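Local coordinates for protein 3-oxo-tetronate kinase (Haemophilus influenzae, PDB 1YZY) that catalyses the ATP-dependent phosphorylation of 3-oxo-tetronate to 3-oxo-tetronate 4-phosphate, at residues Thr348-Ala353 / Glu388-Ala393. Residues are numbered along the deposited sequence; the frame is centred on the assembly and turned at random.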
ATOM      1  N   THR A 348      21.065   3.370 -10.472  1.00 19.78           N
ATOM      2  CA  THR A 348      20.048   2.332 -10.360  1.00 19.61           C
ATOM      3  C   THR A 348      19.231   2.287  -9.074  1.00 18.44           C
ATOM      4  O   THR A 348      18.200   1.614  -9.026  1.00 17.61           O
ATOM      5  CB  THR A 348      20.639   0.922 -10.644  1.00 26.11           C
ATOM      6  OG1 THR A 348      21.836   0.712  -9.880  1.00 21.20           O
ATOM      7  CG2 THR A 348      20.941   0.766 -12.117  1.00 22.55           C
ATOM      8  N   ASN A 349      19.654   3.031  -8.058  1.00 14.20           N
ATOM      9  CA  ASN A 349      18.945   3.047  -6.781  1.00 16.92           C
ATOM     10  C   ASN A 349      18.520   4.470  -6.423  1.00 18.62           C
ATOM     11  O   ASN A 349      19.356   5.378  -6.354  1.00 20.66           O
ATOM     12  CB  ASN A 349      19.835   2.501  -5.652  1.00 14.57           C
ATOM     13  CG  ASN A 349      20.422   1.129  -5.957  1.00 17.65           C
ATOM     14  OD1 ASN A 349      21.558   0.839  -5.577  1.00 24.72           O
ATOM     15  ND2 ASN A 349      19.639   0.264  -6.586  1.00 10.18           N
ATOM     16  N   PHE A 350      17.224   4.669  -6.191  1.00 15.01           N
ATOM     17  CA  PHE A 350      16.704   5.988  -5.831  1.00 12.59           C
ATOM     18  C   PHE A 350      16.017   5.950  -4.468  1.00 17.21           C
ATOM     19  O   PHE A 350      15.110   5.155  -4.241  1.00 18.17           O
ATOM     20  CB  PHE A 350      15.699   6.477  -6.875  1.00 11.69           C
ATOM     21  CG  PHE A 350      16.282   6.667  -8.242  1.00 14.86           C
ATOM     22  CD1 PHE A 350      16.610   7.942  -8.697  1.00 17.05           C
ATOM     23  CD2 PHE A 350      16.499   5.580  -9.077  1.00 15.18           C
ATOM     24  CE1 PHE A 350      17.150   8.130  -9.971  1.00 19.18           C
ATOM     25  CE2 PHE A 350      17.037   5.751 -10.346  1.00 22.88           C
ATOM     26  CZ  PHE A 350      17.363   7.032 -10.796  1.00 26.91           C
ATOM     27  N   ILE A 351      16.452   6.817  -3.565  1.00 17.23           N
ATOM     28  CA  ILE A 351      15.874   6.898  -2.230  1.00 18.22           C
ATOM     29  C   ILE A 351      15.224   8.273  -2.092  1.00 19.00           C
ATOM     30  O   ILE A 351      15.911   9.279  -1.955  1.00 17.00           O
ATOM     31  CB  ILE A 351      16.964   6.712  -1.145  1.00 18.56           C
ATOM     32  CG1 ILE A 351      17.685   5.377  -1.353  1.00 18.84           C
ATOM     33  CG2 ILE A 351      16.352   6.771   0.251  1.00 15.64           C
ATOM     34  CD1 ILE A 351      18.848   5.173  -0.433  1.00 14.98           C
ATOM     35  N   THR A 352      13.903   8.317  -2.173  1.00 21.69           N
ATOM     36  CA  THR A 352      13.180   9.579  -2.067  1.00 22.17           C
ATOM     37  C   THR A 352      12.527   9.807  -0.703  1.00 25.39           C
ATOM     38  O   THR A 352      12.289   8.863   0.062  1.00 24.51           O
ATOM     39  CB  THR A 352      12.110   9.692  -3.173  1.00 23.28           C
ATOM     40  OG1 THR A 352      11.221   8.570  -3.102  1.00 20.50           O
ATOM     41  CG2 THR A 352      12.771   9.701  -4.556  1.00 19.30           C
ATOM     42  N   ALA A 353      12.287  11.074  -0.383  1.00 19.70           N
ATOM     43  CA  ALA A 353      11.653  11.449   0.873  1.00 22.88           C
ATOM     44  C   ALA A 353      10.554  12.466   0.587  1.00 25.93           C
ATOM     45  O   ALA A 353      10.803  13.499  -0.037  1.00 17.91           O
ATOM     46  CB  ALA A 353      12.672  12.030   1.827  1.00 20.21           C
ATOM     47  N   GLU A 388      12.366  -2.468 -15.547  1.00 30.83           N
ATOM     48  CA  GLU A 388      13.820  -2.595 -15.586  1.00 30.07           C
ATOM     49  C   GLU A 388      14.445  -2.651 -14.195  1.00 26.74           C
ATOM     50  O   GLU A 388      13.834  -2.232 -13.226  1.00 27.35           O
ATOM     51  CB  GLU A 388      14.428  -1.437 -16.389  1.00 33.57           C
ATOM     52  CG  GLU A 388      14.002  -0.039 -15.936  1.00 39.65           C
ATOM     53  CD  GLU A 388      14.509   1.060 -16.863  1.00 40.64           C
ATOM     54  OE1 GLU A 388      15.605   0.907 -17.447  1.00 38.48           O
ATOM     55  OE2 GLU A 388      13.804   2.082 -17.007  1.00 39.70           O
ATOM     56  N   ASP A 389      15.689  -3.115 -14.129  1.00 22.53           N
ATOM     57  CA  ASP A 389      16.422  -3.249 -12.873  1.00 19.86           C
ATOM     58  C   ASP A 389      16.732  -1.958 -12.126  1.00 26.29           C
ATOM     59  O   ASP A 389      17.902  -1.624 -11.915  1.00 24.77           O
ATOM     60  CB  ASP A 389      17.729  -4.015 -13.105  1.00 31.59           C
ATOM     61  CG  ASP A 389      17.506  -5.481 -13.463  1.00 37.87           C
ATOM     62  OD1 ASP A 389      16.369  -5.985 -13.302  1.00 40.39           O
ATOM     63  OD2 ASP A 389      18.483  -6.132 -13.902  1.00 43.10           O
ATOM     64  N   ILE A 390      15.693  -1.250 -11.700  1.00 18.70           N
ATOM     65  CA  ILE A 390      15.864  -0.008 -10.959  1.00 16.14           C
ATOM     66  C   ILE A 390      15.190  -0.169  -9.601  1.00 19.01           C
ATOM     67  O   ILE A 390      14.033  -0.582  -9.531  1.00 17.04           O
ATOM     68  CB  ILE A 390      15.218   1.194 -11.709  1.00 16.54           C
ATOM     69  CG1 ILE A 390      15.833   1.356 -13.109  1.00 17.70           C
ATOM     70  CG2 ILE A 390      15.365   2.474 -10.894  1.00 12.53           C
ATOM     71  CD1 ILE A 390      17.310   1.722 -13.127  1.00 16.30           C
ATOM     72  N   PHE A 391      15.908   0.171  -8.534  1.00 10.41           N
ATOM     73  CA  PHE A 391      15.383   0.054  -7.181  1.00 19.04           C
ATOM     74  C   PHE A 391      15.050   1.413  -6.593  1.00 20.31           C
ATOM     75  O   PHE A 391      15.744   2.397  -6.851  1.00 20.16           O
ATOM     76  CB  PHE A 391      16.383  -0.686  -6.281  1.00 21.95           C
ATOM     77  CG  PHE A 391      16.733  -2.076  -6.770  1.00 24.80           C
ATOM     78  CD1 PHE A 391      16.021  -3.189  -6.326  1.00 20.51           C
ATOM     79  CD2 PHE A 391      17.756  -2.268  -7.695  1.00 22.17           C
ATOM     80  CE1 PHE A 391      16.321  -4.474  -6.798  1.00 19.68           C
ATOM     81  CE2 PHE A 391      18.061  -3.548  -8.171  1.00 21.74           C
ATOM     82  CZ  PHE A 391      17.339  -4.651  -7.719  1.00 15.47           C
ATOM     83  N   LEU A 392      13.969   1.469  -5.820  1.00 20.04           N
ATOM     84  CA  LEU A 392      13.531   2.713  -5.185  1.00 16.07           C
ATOM     85  C   LEU A 392      13.023   2.507  -3.752  1.00 19.04           C
ATOM     86  O   LEU A 392      12.435   1.478  -3.429  1.00 19.11           O
ATOM     87  CB  LEU A 392      12.418   3.375  -6.006  1.00 15.32           C
ATOM     88  CG  LEU A 392      12.514   3.427  -7.533  1.00 21.78           C
ATOM     89  CD1 LEU A 392      12.103   2.078  -8.144  1.00 19.46           C
ATOM     90  CD2 LEU A 392      11.608   4.533  -8.044  1.00 23.17           C
ATOM     91  N   ALA A 393      13.285   3.488  -2.897  1.00 18.05           N
ATOM     92  CA  ALA A 393      12.839   3.477  -1.510  1.00 18.59           C
ATOM     93  C   ALA A 393      12.100   4.797  -1.363  1.00 19.57           C
ATOM     94  O   ALA A 393      12.716   5.864  -1.316  1.00 16.78           O
ATOM     95  CB  ALA A 393      14.026   3.424  -0.553  1.00 14.27           C
TER
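Parallel strand pairing in the nucleotide-binding C-terminal domain sets Asn349, Phe350 and Ile351 beside Phe391, Leu392 and Ala393, respectively, with paired CA atoms 4.6–4.7 Å apart and short strand axes only 15° from parallel. Four backbone hydrogen bonds alternate in direction: Phe391 N to Thr348 O (2.8 Å), Phe350 N to Phe391 O, Ala393 N to Phe350 O and Thr352 N to Ala393 O. The last is the most bent of the four, 141° at the hydrogen. Each acceptor also receives a CA-H contact, the shortest being Leu392 CA to Phe350 O at 3.1 Å. On the face of Asn349 and Phe391, the Asn349 amide runs alongside the Phe391 side chain in the same direction; Asn349 ND2 comes within 3.3 Å of Phe391 CD2, with amide and ring planes 63° apart. Strand 349-353 is flanked by strand 248-252 as well, and the chain leads from it into Gly354-Thr357, at the start of helix 355-365, which probably bind ATP; Thr352 OG1 is hydrogen-bonded to Ser358 OG. On the face of Phe350 and Leu392, Phe350 CE2 meets Ile390 CG2 at 3.7 Å. This methyl, anti to the backbone N, is the Ile390 branch that meets the ring, while CG1, anti to the carbonyl carbon, carries Ile390 CD1 to 3.9 Å from Thr348 CG2.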